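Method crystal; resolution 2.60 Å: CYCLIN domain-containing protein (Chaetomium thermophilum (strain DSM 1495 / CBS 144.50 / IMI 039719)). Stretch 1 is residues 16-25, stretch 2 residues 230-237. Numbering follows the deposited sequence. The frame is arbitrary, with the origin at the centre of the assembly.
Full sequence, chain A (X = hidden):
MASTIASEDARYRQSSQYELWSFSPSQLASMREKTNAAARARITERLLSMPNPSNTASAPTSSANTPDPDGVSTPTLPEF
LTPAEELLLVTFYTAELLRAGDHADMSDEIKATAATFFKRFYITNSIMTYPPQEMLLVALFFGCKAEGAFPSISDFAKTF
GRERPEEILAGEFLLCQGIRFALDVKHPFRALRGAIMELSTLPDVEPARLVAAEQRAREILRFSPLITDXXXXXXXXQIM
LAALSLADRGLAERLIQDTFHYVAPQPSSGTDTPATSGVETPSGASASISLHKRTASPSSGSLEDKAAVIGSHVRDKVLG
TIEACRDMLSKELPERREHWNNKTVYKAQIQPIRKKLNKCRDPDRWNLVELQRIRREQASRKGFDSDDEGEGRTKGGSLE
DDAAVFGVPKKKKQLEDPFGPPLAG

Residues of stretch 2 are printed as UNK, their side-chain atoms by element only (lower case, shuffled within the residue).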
ATOM      1  N   SER A  16       4.326  -7.467   5.737  1.00 60.41           N
ATOM      2  CA  SER A  16       5.551  -7.931   5.100  1.00 48.86           C
ATOM      3  C   SER A  16       6.774  -7.382   5.815  1.00 45.09           C
ATOM      4  O   SER A  16       7.820  -8.038   5.853  1.00 47.33           O
ATOM      5  CB  SER A  16       5.561  -7.526   3.626  1.00 54.03           C
ATOM      6  OG  SER A  16       5.560  -6.117   3.481  1.00 60.15           O
ATOM      7  N   GLN A  17       6.656  -6.188   6.399  1.00 46.16           N
ATOM      8  CA  GLN A  17       7.781  -5.599   7.111  1.00 50.71           C
ATOM      9  C   GLN A  17       8.251  -6.491   8.253  1.00 53.88           C
ATOM     10  O   GLN A  17       9.445  -6.507   8.576  1.00 49.08           O
ATOM     11  CB  GLN A  17       7.392  -4.218   7.639  1.00 55.23           C
ATOM     12  CG  GLN A  17       8.486  -3.516   8.428  1.00 51.60           C
ATOM     13  CD  GLN A  17       8.303  -2.010   8.470  1.00 48.57           C
ATOM     14  OE1 GLN A  17       7.808  -1.408   7.518  1.00 53.60           O
ATOM     15  NE2 GLN A  17       8.700  -1.394   9.580  1.00 46.00           N
ATOM     16  N   TYR A  18       7.339  -7.240   8.872  1.00 57.83           N
ATOM     17  CA  TYR A  18       7.701  -8.080  10.008  1.00 52.46           C
ATOM     18  C   TYR A  18       8.150  -9.470   9.571  1.00 46.80           C
ATOM     19  O   TYR A  18       9.194  -9.956  10.016  1.00 53.21           O
ATOM     20  CB  TYR A  18       6.520  -8.195  10.977  1.00 47.62           C
ATOM     21  CG  TYR A  18       6.789  -9.115  12.147  1.00 46.54           C
ATOM     22  CD1 TYR A  18       7.429  -8.648  13.287  1.00 54.49           C
ATOM     23  CD2 TYR A  18       6.408 -10.449  12.111  1.00 54.79           C
ATOM     24  CE1 TYR A  18       7.682  -9.485  14.361  1.00 63.99           C
ATOM     25  CE2 TYR A  18       6.655 -11.294  13.180  1.00 60.25           C
ATOM     26  CZ  TYR A  18       7.293 -10.808  14.302  1.00 61.42           C
ATOM     27  OH  TYR A  18       7.541 -11.646  15.368  1.00 56.16           O
ATOM     28  N   GLU A  19       7.368 -10.127   8.713  1.00 48.72           N
ATOM     29  CA  GLU A  19       7.687 -11.500   8.343  1.00 51.39           C
ATOM     30  C   GLU A  19       8.894 -11.576   7.416  1.00 52.12           C
ATOM     31  O   GLU A  19       9.602 -12.589   7.408  1.00 61.18           O
ATOM     32  CB  GLU A  19       6.472 -12.162   7.689  1.00 67.57           C
ATOM     33  CG  GLU A  19       6.125 -11.636   6.298  1.00 74.05           C
ATOM     34  CD  GLU A  19       5.083 -12.487   5.590  1.00 77.21           C
ATOM     35  OE1 GLU A  19       4.027 -12.773   6.198  1.00 69.26           O
ATOM     36  OE2 GLU A  19       5.321 -12.870   4.424  1.00 74.38           O
ATOM     37  N   LEU A  20       9.150 -10.524   6.641  1.00 54.63           N
ATOM     38  CA  LEU A  20      10.178 -10.543   5.607  1.00 51.58           C
ATOM     39  C   LEU A  20      11.367  -9.644   5.895  1.00 49.16           C
ATOM     40  O   LEU A  20      12.494 -10.002   5.550  1.00 53.52           O
ATOM     41  CB  LEU A  20       9.568 -10.137   4.260  1.00 56.03           C
ATOM     42  CG  LEU A  20       9.399 -11.214   3.186  1.00 55.86           C
ATOM     43  CD1 LEU A  20       8.690 -12.457   3.691  1.00 62.96           C
ATOM     44  CD2 LEU A  20       8.630 -10.612   2.014  1.00 46.95           C
ATOM     45  N   TRP A  21      11.153  -8.481   6.507  1.00 52.44           N
ATOM     46  CA  TRP A  21      12.206  -7.487   6.683  1.00 54.70           C
ATOM     47  C   TRP A  21      12.316  -7.056   8.137  1.00 54.28           C
ATOM     48  O   TRP A  21      12.491  -5.874   8.447  1.00 53.70           O
ATOM     49  CB  TRP A  21      11.965  -6.284   5.776  1.00 51.30           C
ATOM     50  CG  TRP A  21      12.004  -6.639   4.328  1.00 47.12           C
ATOM     51  CD1 TRP A  21      10.942  -6.748   3.479  1.00 40.67           C
ATOM     52  CD2 TRP A  21      13.168  -6.947   3.555  1.00 41.23           C
ATOM     53  NE1 TRP A  21      11.374  -7.099   2.224  1.00 40.66           N
ATOM     54  CE2 TRP A  21      12.738  -7.227   2.244  1.00 42.71           C
ATOM     55  CE3 TRP A  21      14.534  -7.010   3.845  1.00 41.65           C
ATOM     56  CZ2 TRP A  21      13.624  -7.564   1.224  1.00 42.71           C
ATOM     57  CZ3 TRP A  21      15.412  -7.344   2.831  1.00 46.30           C
ATOM     58  CH2 TRP A  21      14.953  -7.617   1.536  1.00 44.32           C
ATOM     59  N   SER A  22      12.218  -8.018   9.052  1.00 55.74           N
ATOM     60  CA  SER A  22      12.474  -7.786  10.468  1.00 60.29           C
ATOM     61  C   SER A  22      13.277  -8.967  10.987  1.00 56.79           C
ATOM     62  O   SER A  22      12.814 -10.110  10.919  1.00 57.13           O
ATOM     63  CB  SER A  22      11.173  -7.619  11.259  1.00 69.79           C
ATOM     64  OG  SER A  22      10.531  -6.393  10.944  1.00 58.93           O
ATOM     65  N   PHE A  23      14.481  -8.692  11.486  1.00 64.59           N
ATOM     66  CA  PHE A  23      15.386  -9.728  11.958  1.00 68.74           C
ATOM     67  C   PHE A  23      16.080  -9.246  13.222  1.00 69.47           C
ATOM     68  O   PHE A  23      15.924  -8.099  13.648  1.00 68.57           O
ATOM     69  CB  PHE A  23      16.434 -10.091  10.899  1.00 66.84           C
ATOM     70  CG  PHE A  23      15.952  -9.933   9.487  1.00 71.13           C
ATOM     71  CD1 PHE A  23      15.241 -10.946   8.866  1.00 85.19           C
ATOM     72  CD2 PHE A  23      16.223  -8.776   8.774  1.00 64.54           C
ATOM     73  CE1 PHE A  23      14.797 -10.804   7.565  1.00 83.40           C
ATOM     74  CE2 PHE A  23      15.785  -8.628   7.471  1.00 63.15           C
ATOM     75  CZ  PHE A  23      15.074  -9.645   6.865  1.00 68.18           C
ATOM     76  N   SER A  24      16.849 -10.144  13.824  1.00 69.11           N
ATOM     77  CA  SER A  24      17.725  -9.788  14.923  1.00 63.44           C
ATOM     78  C   SER A  24      19.062  -9.282  14.382  1.00 63.97           C
ATOM     79  O   SER A  24      19.457  -9.638  13.267  1.00 68.19           O
ATOM     80  CB  SER A  24      17.961 -10.995  15.825  1.00 68.48           C
ATOM     81  OG  SER A  24      18.743 -11.978  15.167  1.00 67.17           O
ATOM     82  N   PRO A  25      19.774  -8.456  15.143  1.00 60.92           N
ATOM     83  CA  PRO A  25      21.082  -7.981  14.663  1.00 55.18           C
ATOM     84  C   PRO A  25      22.013  -9.108  14.259  1.00 55.33           C
ATOM     85  O   PRO A  25      22.802  -8.944  13.318  1.00 58.61           O
ATOM     86  CB  PRO A  25      21.624  -7.189  15.861  1.00 65.69           C
ATOM     87  CG  PRO A  25      20.405  -6.754  16.609  1.00 67.00           C
ATOM     88  CD  PRO A  25      19.414  -7.871  16.448  1.00 63.79           C
ATOM     89  N   UNK A 230      17.428   0.765  12.284  1.00 63.53           N
ATOM     90  CA  UNK A 230      16.306   0.836  13.215  1.00 62.09           C
ATOM     91  C   UNK A 230      15.106   0.042  12.710  1.00 59.32           C
ATOM     92  O   UNK A 230      14.478  -0.699  13.476  1.00 58.55           O
ATOM     93  c   UNK A 230      15.919   2.296  13.454  1.00 61.80           C
ATOM     94  N   UNK A 231      14.772   0.178  11.425  1.00 54.18           N
ATOM     95  CA  UNK A 231      13.572  -0.471  10.904  1.00 49.40           C
ATOM     96  C   UNK A 231      13.638  -1.986  11.040  1.00 51.90           C
ATOM     97  O   UNK A 231      12.601  -2.637  11.217  1.00 49.40           O
ATOM     98  c   UNK A 231      11.083   2.621   8.064  1.00 45.07           C
ATOM     99  o   UNK A 231      10.861   4.926   8.615  1.00 45.36           O
ATOM    100  c   UNK A 231      12.457   3.586   9.766  1.00 40.54           C
ATOM    101  c   UNK A 231      11.696   1.400   8.269  1.00 43.03           C
ATOM    102  c   UNK A 231      12.693   1.249   9.223  1.00 44.20           C
ATOM    103  c   UNK A 231      11.469   3.710   8.814  1.00 41.08           C
ATOM    104  c   UNK A 231      13.066   2.362   9.962  1.00 47.87           C
ATOM    105  c   UNK A 231      13.363  -0.089   9.437  1.00 48.11           C
ATOM    106  N   UNK A 232      14.838  -2.565  10.972  1.00 54.87           N
ATOM    107  CA  UNK A 232      14.965  -4.016  10.963  1.00 56.95           C
ATOM    108  C   UNK A 232      14.764  -4.642  12.338  1.00 57.66           C
ATOM    109  O   UNK A 232      14.419  -5.826  12.419  1.00 58.88           O
ATOM    110  c   UNK A 232      16.343  -4.431  10.434  1.00 54.39           C
ATOM    111  c   UNK A 232      16.089  -3.917   6.694  1.00 38.57           C
ATOM    112  c   UNK A 232      16.628  -3.959   9.036  1.00 47.60           C
ATOM    113  c   UNK A 232      17.173  -3.101   6.454  1.00 37.63           C
ATOM    114  c   UNK A 232      17.987  -2.714   7.497  1.00 39.15           C
ATOM    115  c   UNK A 232      15.822  -4.347   7.979  1.00 44.67           C
ATOM    116  c   UNK A 232      17.717  -3.145   8.778  1.00 39.90           C
ATOM    117  N   UNK A 233      14.963  -3.879  13.414  1.00 61.76           N
ATOM    118  CA  UNK A 233      14.907  -4.421  14.762  1.00 61.87           C
ATOM    119  C   UNK A 233      13.802  -3.832  15.624  1.00 61.18           C
ATOM    120  O   UNK A 233      13.570  -4.340  16.726  1.00 54.22           O
ATOM    121  n   UNK A 233      17.625  -5.818  14.105  1.00 52.53           N
ATOM    122  c   UNK A 233      18.496  -3.818  14.223  1.00 64.11           C
ATOM    123  c   UNK A 233      17.438  -4.560  14.632  1.00 57.82           C
ATOM    124  c   UNK A 233      18.748  -5.839  13.409  1.00 63.41           C
ATOM    125  n   UNK A 233      19.295  -4.638  13.466  1.00 64.47           N
ATOM    126  c   UNK A 233      16.252  -4.203  15.472  1.00 65.49           C
ATOM    127  N   UNK A 234      13.113  -2.789  15.163  1.00 55.52           N
ATOM    128  CA  UNK A 234      12.122  -2.108  15.982  1.00 51.12           C
ATOM    129  C   UNK A 234      10.910  -1.748  15.139  1.00 49.88           C
ATOM    130  O   UNK A 234      10.996  -1.603  13.917  1.00 50.47           O
ATOM    131  c   UNK A 234      13.873  -1.654  18.702  1.00 52.74           C
ATOM    132  c   UNK A 234      16.254  -1.596  18.910  1.00 69.44           C
ATOM    133  c   UNK A 234      16.346  -1.055  17.643  1.00 65.81           C
ATOM    134  c   UNK A 234      13.952  -1.110  17.430  1.00 49.92           C
ATOM    135  c   UNK A 234      15.201  -0.815  16.910  1.00 54.50           C
ATOM    136  c   UNK A 234      12.710  -0.850  16.632  1.00 48.01           C
ATOM    137  c   UNK A 234      15.015  -1.897  19.439  1.00 58.10           C
ATOM    138  N   UNK A 235       9.790  -1.621  15.804  1.00 52.30           N
ATOM    139  CA  UNK A 235       8.491  -1.296  15.239  1.00 44.10           C
ATOM    140  C   UNK A 235       8.334   0.217  15.116  1.00 46.46           C
ATOM    141  O   UNK A 235       8.912   0.970  15.905  1.00 58.32           O
ATOM    142  c   UNK A 235       7.389  -1.865  16.128  1.00 48.65           C
ATOM    143  o   UNK A 235       7.540  -3.287  16.213  1.00 56.68           O
ATOM    144  c   UNK A 235       6.010  -1.549  15.589  1.00 56.09           C
ATOM    145  N   UNK A 236       7.572   0.703  14.128  1.00 43.29           N
ATOM    146  CA  UNK A 236       7.361   2.159  14.027  1.00 50.89           C
ATOM    147  C   UNK A 236       6.950   2.810  15.336  1.00 50.06           C
ATOM    148  O   UNK A 236       7.405   3.921  15.634  1.00 49.79           O
ATOM    149  c   UNK A 236       6.545   1.113  12.058  1.00 55.76           C
ATOM    150  c   UNK A 236       6.269   2.269  12.958  1.00 50.49           C
ATOM    151  c   UNK A 236       7.024  -0.006  12.956  1.00 54.11           C
ATOM    152  N   UNK A 237       6.101   2.155  16.130  1.00 47.16           N
ATOM    153  CA  UNK A 237       5.776   2.695  17.445  1.00 45.92           C
ATOM    154  C   UNK A 237       7.017   2.742  18.326  1.00 49.79           C
ATOM    155  O   UNK A 237       7.260   3.733  19.022  1.00 52.27           O
ATOM    156  o   UNK A 237       5.134   0.533  18.354  1.00 47.01           O
ATOM    157  c   UNK A 237       4.686   1.857  18.112  1.00 48.60           C
TER

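Position 230 carries a single carbon beyond CA, and that carbon lies out of reach of stretch 1. One carbon and nothing more makes it Ala230. Its role is backbone: Ala230 O accepts a hydrogen bond from the N of position 233, 3.2 Å away, in a short, weakly bonded helical turn.

Position 231 has one carbon leading to a six-carbon ring that bears an oxygen at its far end. The ring approaches stretch 1 at the side-chain amide of Gln17. A phenol on a single carbon is Tyr231. Tyr231 CD2 lies 4.3 Å from Gln17 NE2, and the amide meets the ring obliquely, while Tyr231 OH is hydrogen-bonded elsewhere in the structure.

Position 232 has the same carbon and six-membered ring, without the oxygen. The ring sits beside Trp21 and Phe23, with one edge turned to the backbone O of Trp21. Seven carbons and no heteroatom give Phe232. Phe232 CD1 is 3.7 Å from Trp21 O, an approach near the ring plane, where the aromatic hydrogens point outward. Phe232 CD1 is also 4.3 Å from Phe23 CE2, and Phe232 CE1 is 4.5 Å from Trp21 CE3.

Position 233 holds one carbon and a five-membered ring of three carbons and two nitrogens, and one ring nitrogen faces the backbone O of Phe23. Two nitrogens separated by one carbon define an imidazole, so this is His233. His233 ND1 is the donor to Phe23 O, 2.9 Å away, at an N-H...acceptor angle of 155°. His233 CE1, the carbon between the nitrogens, is 3.3 Å from Pro25 N, and Pro25 CG stands over one face of the His233 ring, 3.8 Å from its centroid and 14° off the normal.

Position 234 again shows one carbon and an all-carbon six-membered ring, but its CB points away from stretch 1, and although the ring's end comes nearer, it makes no contact. It is Phe234, buried without joining this contact.

Position 235 branches at its first carbon into one oxygen and one carbon, and it makes no contact with stretch 1. The branching identifies Thr235. It occupies an N-cap position, though its side chain makes no capping bond.

At position 236 three carbons close a ring onto the backbone N, and the ring lies near the amide of Gln17. Such a closure is the signature of Pro236. Pro236 CD lies 4.0 Å from Gln17 NE2.

Position 237 has one carbon and one oxygen, and it is out of reach of stretch 1. This is Ser237, whose OG finds a partner elsewhere in the structure.

The contact, burying 409 Å² in total, works by pinning Phe23 through both its backbone N and O. Phe23 N donates to Phe232 O at 3.0 Å, and His233 ND1 donates to Phe23 O, so one bond is main chain to main chain and the other is donated by an imidazole. Ser22 CA adds a CA-H...O contact to Phe232 O at 3.4 Å. Around this polar centre, aromatic carbons pack beside Phe232 and proline covers histidine. The contact joins backbone hydrogen bonding to ring packing, and His233 does both.

Stretch 2, residues 230-237: AYFHFTPS
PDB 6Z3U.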